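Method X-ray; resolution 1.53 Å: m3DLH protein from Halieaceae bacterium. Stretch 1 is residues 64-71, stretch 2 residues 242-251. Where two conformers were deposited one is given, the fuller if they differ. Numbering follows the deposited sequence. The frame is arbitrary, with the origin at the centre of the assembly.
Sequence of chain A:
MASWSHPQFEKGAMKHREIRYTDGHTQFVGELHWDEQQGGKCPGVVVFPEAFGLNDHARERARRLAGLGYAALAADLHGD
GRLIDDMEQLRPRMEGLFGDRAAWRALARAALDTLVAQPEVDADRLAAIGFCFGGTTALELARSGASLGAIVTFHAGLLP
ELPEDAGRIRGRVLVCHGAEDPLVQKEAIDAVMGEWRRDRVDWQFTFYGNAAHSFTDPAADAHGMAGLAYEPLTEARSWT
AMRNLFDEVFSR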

ATOM      1  N   ARG A  64     -11.070   7.410   3.894  1.00 16.22           N
ATOM      2  CA  ARG A  64     -10.836   7.444   5.337  1.00 14.55           C
ATOM      3  C   ARG A  64      -9.582   8.240   5.669  1.00 14.35           C
ATOM      4  O   ARG A  64      -9.559   8.996   6.647  1.00 16.18           O
ATOM      5  CB  ARG A  64     -10.749   6.018   5.877  1.00 16.40           C
ATOM      6  CG  ARG A  64     -12.048   5.234   5.734  1.00 16.67           C
ATOM      7  CD  ARG A  64     -11.883   3.794   6.266  1.00 18.90           C
ATOM      8  NE  ARG A  64     -13.089   3.025   5.988  1.00 23.92           N
ATOM      9  CZ  ARG A  64     -13.232   1.734   6.262  1.00 29.26           C
ATOM     10  NH1 ARG A  64     -12.235   1.058   6.826  1.00 25.34           N
ATOM     11  NH2 ARG A  64     -14.365   1.120   5.959  1.00 26.71           N
ATOM     12  N   LEU A  65      -8.543   8.126   4.832  1.00 15.21           N
ATOM     13  CA  LEU A  65      -7.322   8.901   5.046  1.00 12.95           C
ATOM     14  C   LEU A  65      -7.577  10.402   4.885  1.00 14.05           C
ATOM     15  O   LEU A  65      -7.038  11.216   5.644  1.00 15.68           O
ATOM     16  CB  LEU A  65      -6.243   8.427   4.071  1.00 12.35           C
ATOM     17  CG  LEU A  65      -5.680   7.036   4.426  1.00 10.70           C
ATOM     18  CD1 LEU A  65      -4.936   6.538   3.217  1.00 15.11           C
ATOM     19  CD2 LEU A  65      -4.745   7.079   5.633  1.00 12.98           C
ATOM     20  N   ALA A  66      -8.373  10.790   3.891  1.00 15.64           N
ATOM     21  CA  ALA A  66      -8.763  12.195   3.775  1.00 14.66           C
ATOM     22  C   ALA A  66      -9.481  12.667   5.037  1.00 17.89           C
ATOM     23  O   ALA A  66      -9.311  13.819   5.465  1.00 19.49           O
ATOM     24  CB  ALA A  66      -9.655  12.392   2.544  1.00 17.75           C
ATOM     25  N   GLY A  67     -10.284  11.790   5.659  1.00 16.84           N
ATOM     26  CA  GLY A  67     -10.948  12.169   6.897  1.00 17.64           C
ATOM     27  C   GLY A  67     -10.001  12.365   8.063  1.00 18.41           C
ATOM     28  O   GLY A  67     -10.378  12.997   9.052  1.00 23.35           O
ATOM     29  N   LEU A  68      -8.775  11.866   7.950  1.00 18.33           N
ATOM     30  CA  LEU A  68      -7.737  12.085   8.945  1.00 18.10           C
ATOM     31  C   LEU A  68      -6.899  13.316   8.661  1.00 18.95           C
ATOM     32  O   LEU A  68      -5.967  13.600   9.425  1.00 23.39           O
ATOM     33  CB  LEU A  68      -6.815  10.860   9.010  1.00 18.35           C
ATOM     34  CG  LEU A  68      -7.515   9.588   9.483  1.00 18.95           C
ATOM     35  CD1 LEU A  68      -6.572   8.393   9.375  1.00 22.89           C
ATOM     36  CD2 LEU A  68      -8.055   9.779  10.899  1.00 21.82           C
ATOM     37  N   GLY A  69      -7.199  14.045   7.588  1.00 18.12           N
ATOM     38  CA  GLY A  69      -6.440  15.228   7.221  1.00 20.93           C
ATOM     39  C   GLY A  69      -5.320  14.977   6.237  1.00 21.23           C
ATOM     40  O   GLY A  69      -4.412  15.813   6.124  1.00 21.57           O
ATOM     41  N   TYR A  70      -5.347  13.865   5.521  1.00 14.69           N
ATOM     42  CA  TYR A  70      -4.326  13.583   4.520  1.00 14.70           C
ATOM     43  C   TYR A  70      -4.897  13.796   3.118  1.00 16.25           C
ATOM     44  O   TYR A  70      -6.101  13.941   2.932  1.00 16.97           O
ATOM     45  CB  TYR A  70      -3.801  12.157   4.662  1.00 14.29           C
ATOM     46  CG  TYR A  70      -3.355  11.809   6.064  1.00 16.65           C
ATOM     47  CD1 TYR A  70      -2.613  12.706   6.819  1.00 21.60           C
ATOM     48  CD2 TYR A  70      -3.694  10.601   6.625  1.00 19.77           C
ATOM     49  CE1 TYR A  70      -2.211  12.393   8.083  1.00 22.19           C
ATOM     50  CE2 TYR A  70      -3.298  10.277   7.900  1.00 18.09           C
ATOM     51  CZ  TYR A  70      -2.554  11.173   8.613  1.00 18.54           C
ATOM     52  OH  TYR A  70      -2.143  10.874   9.891  1.00 25.49           O
ATOM     53  N   ALA A  71      -4.008  13.815   2.129  1.00 12.75           N
ATOM     54  CA  ALA A  71      -4.369  13.735   0.716  1.00 13.14           C
ATOM     55  C   ALA A  71      -3.911  12.374   0.243  1.00 14.79           C
ATOM     56  O   ALA A  71      -2.722  12.077   0.320  1.00 14.09           O
ATOM     57  CB  ALA A  71      -3.687  14.839  -0.099  1.00 14.79           C
ATOM     58  N   MET A 242      -1.412   2.103  12.149  1.00 11.94           N
ATOM     59  CA  MET A 242      -1.025   2.979  11.050  1.00 12.79           C
ATOM     60  C   MET A 242      -1.150   4.442  11.445  1.00 11.71           C
ATOM     61  O   MET A 242      -0.232   5.241  11.213  1.00 12.87           O
ATOM     62  CB  MET A 242      -1.910   2.693   9.843  1.00 11.50           C
ATOM     63  CG  MET A 242      -1.609   3.569   8.622  1.00 12.67           C
ATOM     64  SD  MET A 242      -3.030   3.675   7.519  1.00 13.84           S
ATOM     65  CE  MET A 242      -4.057   4.781   8.489  1.00 14.44           C
ATOM     66  N   ARG A 243      -2.289   4.817  12.029  0.56 13.18           N
ATOM     67  CA  ARG A 243      -2.487   6.205  12.444  0.56 13.79           C
ATOM     68  C   ARG A 243      -1.445   6.637  13.469  0.56 14.29           C
ATOM     69  O   ARG A 243      -0.945   7.763  13.405  0.56 15.81           O
ATOM     70  CB  ARG A 243      -3.892   6.400  13.011  0.56 15.53           C
ATOM     71  CG  ARG A 243      -5.014   6.340  12.000  0.56 14.16           C
ATOM     72  CD  ARG A 243      -6.349   6.673  12.685  0.56 14.85           C
ATOM     73  NE  ARG A 243      -6.356   8.050  13.191  0.56 18.79           N
ATOM     74  CZ  ARG A 243      -7.347   8.603  13.893  0.56 23.85           C
ATOM     75  NH1 ARG A 243      -8.439   7.907  14.183  0.56 28.93           N
ATOM     76  NH2 ARG A 243      -7.251   9.862  14.289  0.56 23.65           N
ATOM     77  N   ASN A 244      -1.108   5.763  14.426  1.00 15.43           N
ATOM     78  CA  ASN A 244      -0.094   6.126  15.423  1.00 14.04           C
ATOM     79  C   ASN A 244       1.263   6.363  14.772  1.00 14.64           C
ATOM     80  O   ASN A 244       2.003   7.263  15.182  1.00 17.11           O
ATOM     81  CB  ASN A 244       0.051   5.040  16.495  1.00 16.22           C
ATOM     82  CG  ASN A 244      -1.183   4.896  17.393  1.00 16.85           C
ATOM     83  OD1 ASN A 244      -1.976   5.814  17.561  1.00 19.53           O
ATOM     84  ND2 ASN A 244      -1.316   3.714  18.007  1.00 14.33           N
ATOM     85  N   LEU A 245       1.622   5.539  13.780  1.00 13.86           N
ATOM     86  CA  LEU A 245       2.892   5.720  13.074  1.00 13.94           C
ATOM     87  C   LEU A 245       2.885   7.014  12.276  1.00 13.56           C
ATOM     88  O   LEU A 245       3.845   7.793  12.326  1.00 14.32           O
ATOM     89  CB  LEU A 245       3.165   4.537  12.145  1.00 14.72           C
ATOM     90  CG  LEU A 245       4.505   4.597  11.399  1.00 12.36           C
ATOM     91  CD1 LEU A 245       5.680   4.664  12.375  1.00 19.45           C
ATOM     92  CD2 LEU A 245       4.649   3.392  10.485  1.00 18.96           C
ATOM     93  N   PHE A 246       1.797   7.265  11.550  1.00 12.68           N
ATOM     94  CA  PHE A 246       1.695   8.508  10.788  1.00 13.55           C
ATOM     95  C   PHE A 246       1.794   9.724  11.704  1.00 17.34           C
ATOM     96  O   PHE A 246       2.485  10.699  11.377  1.00 16.81           O
ATOM     97  CB  PHE A 246       0.385   8.532  10.011  1.00 13.12           C
ATOM     98  CG  PHE A 246       0.366   7.621   8.799  1.00 12.78           C
ATOM     99  CD1 PHE A 246       1.468   6.847   8.449  1.00 12.85           C
ATOM    100  CD2 PHE A 246      -0.787   7.515   8.041  1.00 12.91           C
ATOM    101  CE1 PHE A 246       1.429   6.013   7.325  1.00 14.95           C
ATOM    102  CE2 PHE A 246      -0.832   6.691   6.907  1.00 15.01           C
ATOM    103  CZ  PHE A 246       0.262   5.946   6.556  1.00 17.26           C
ATOM    104  N   ASP A 247       1.119   9.685  12.862  1.00 17.21           N
ATOM    105  CA  ASP A 247       1.184  10.825  13.780  1.00 17.75           C
ATOM    106  C   ASP A 247       2.613  11.066  14.238  1.00 18.30           C
ATOM    107  O   ASP A 247       3.063  12.214  14.372  1.00 19.21           O
ATOM    108  CB  ASP A 247       0.293  10.576  15.002  1.00 18.27           C
ATOM    109  CG  ASP A 247      -1.167  10.756  14.717  1.00 28.23           C
ATOM    110  OD1 ASP A 247      -1.523  11.231  13.616  1.00 31.19           O
ATOM    111  OD2 ASP A 247      -1.972  10.418  15.609  1.00 31.75           O
ATOM    112  N   GLU A 248       3.340   9.983  14.505  1.00 16.03           N
ATOM    113  CA  GLU A 248       4.727  10.095  14.929  1.00 18.65           C
ATOM    114  C   GLU A 248       5.566  10.787  13.862  1.00 20.62           C
ATOM    115  O   GLU A 248       6.361  11.692  14.159  1.00 21.01           O
ATOM    116  CB  GLU A 248       5.245   8.688  15.232  1.00 22.09           C
ATOM    117  CG  GLU A 248       6.643   8.591  15.738  1.00 28.08           C
ATOM    118  CD  GLU A 248       7.116   7.147  15.711  1.00 28.02           C
ATOM    119  OE1 GLU A 248       6.678   6.350  16.570  1.00 25.08           O
ATOM    120  OE2 GLU A 248       7.902   6.810  14.803  1.00 30.84           O
ATOM    121  N   VAL A 249       5.372  10.389  12.607  1.00 20.55           N
ATOM    122  CA  VAL A 249       6.194  10.881  11.508  1.00 21.21           C
ATOM    123  C   VAL A 249       5.753  12.269  11.062  1.00 18.89           C
ATOM    124  O   VAL A 249       6.596  13.129  10.767  1.00 26.26           O
ATOM    125  CB  VAL A 249       6.148   9.867  10.348  1.00 20.88           C
ATOM    126  CG1 VAL A 249       6.957  10.397   9.155  1.00 24.09           C
ATOM    127  CG2 VAL A 249       6.668   8.525  10.804  1.00 22.11           C
ATOM    128  N   PHE A 250       4.436  12.526  11.025  1.00 19.15           N
ATOM    129  CA  PHE A 250       3.872  13.689  10.338  1.00 19.85           C
ATOM    130  C   PHE A 250       3.467  14.846  11.236  1.00 22.52           C
ATOM    131  O   PHE A 250       3.402  15.979  10.752  1.00 26.89           O
ATOM    132  CB  PHE A 250       2.624  13.307   9.551  1.00 22.07           C
ATOM    133  CG  PHE A 250       2.880  12.374   8.428  1.00 17.84           C
ATOM    134  CD1 PHE A 250       4.138  12.309   7.835  1.00 21.30           C
ATOM    135  CD2 PHE A 250       1.866  11.555   7.967  1.00 24.71           C
ATOM    136  CE1 PHE A 250       4.378  11.450   6.785  1.00 26.54           C
ATOM    137  CE2 PHE A 250       2.101  10.698   6.901  1.00 23.83           C
ATOM    138  CZ  PHE A 250       3.358  10.636   6.335  1.00 29.61           C
ATOM    139  N   SER A 251       3.119  14.609  12.496  1.00 27.56           N
ATOM    140  CA  SER A 251       2.544  15.683  13.319  1.00 34.31           C
ATOM    141  C   SER A 251       3.505  16.851  13.501  1.00 36.96           C
ATOM    142  O   SER A 251       4.716  16.659  13.567  1.00 42.54           O
ATOM    143  CB  SER A 251       2.128  15.147  14.686  1.00 30.74           C
ATOM    144  OG  SER A 251       1.041  14.257  14.564  1.00 40.52           O
TER

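The first stretch carries the last turn of a helix and the chain's exit from it; the second is the C-terminal run of another helix, far away in sequence. The exit is built tightly. Gly69 is the first residue to leave helical angles, and at phi 93°, psi 19° it closes a Schellman motif: Tyr70 N bonds back to Leu65 O at 3.1 Å, and Gly69 N reaches Ala66 O at 3.0 Å. A CB on Gly69 would be jammed against the carbonyl O of Leu68, so the backbone itself calls for glycine here. Leu68 and Tyr70, which flank Gly69, both point their CA-to-CB bonds toward the second helix.

That partner helix is regular, with i to i+4 bonds running from Phe246 N to Met242 O (2.9 Å) through Phe250 N to Phe246 O (2.7 Å). At the end of the stretch, Asp247 O accepts two bonds, from Ser251 N at 3.0 Å and Ser251 OG at 2.9 Å. Met242, Phe246 and Phe250, spaced four apart, direct their CA-to-CB bonds toward the first stretch. The backbones stay well separated, with Leu68 CA 8.6 Å from Arg243 CA and Tyr70 CA 10.1 Å from Phe250 CA, and the gap is filled by side chains.

Tyr70 is the centrepiece, with 77 Å² covered by the other stretch. Its ring meets two phenylalanines one helical turn apart. Phe246 turns its edge toward the tyrosine face in an offset edge-to-face pair, the planes at 79° and the centroids 5.8 Å apart; Tyr70 CE2 lies 3.7 Å from Phe246 CD2. Tyr70 CE1 comes within 4.2 Å of Phe250 CD2, an oblique approach. The phenol oxygen is carried up to the helix, where Tyr70 OH sits 3.4 Å from Phe246 CB. Asp247 OD1 is 3.8 Å from Tyr70 OH, a neighbour but not a hydrogen-bond partner.

Leu65 shows how a side chain can contribute without aiming its CB at the partner. Its CA-to-CB bond points sideways, yet its m,t rotamer brings Leu65 CD2 to 3.7 Å from Met242 CE and 4.1 Å from Phe246 CE2, where the methyl lies at the edge of the phenylalanine ring, near its plane. Met242 CE lies beside the Phe246 ring, 4.1 Å from Phe246 CE2, and 4.5 Å from Leu68 CD1.

Toward the solvent, Leu68 meets Arg243, described here in one of its two deposited conformers. Leu68 CD2 packs over one face of the guanidinium, 3.3 Å from Arg243 CZ, and this placement leaves the in-plane directions of the N-H groups free of the methyl. No hydrogen bond crosses the contact, and the 302 Å² buried is mostly side-chain packing, apolar at the centre, with Arg243 and Asp247 at its border. The rule to read is economical: a glycine-closed helix end presents leucine and tyrosine to a row of large side chains spaced by helical turns.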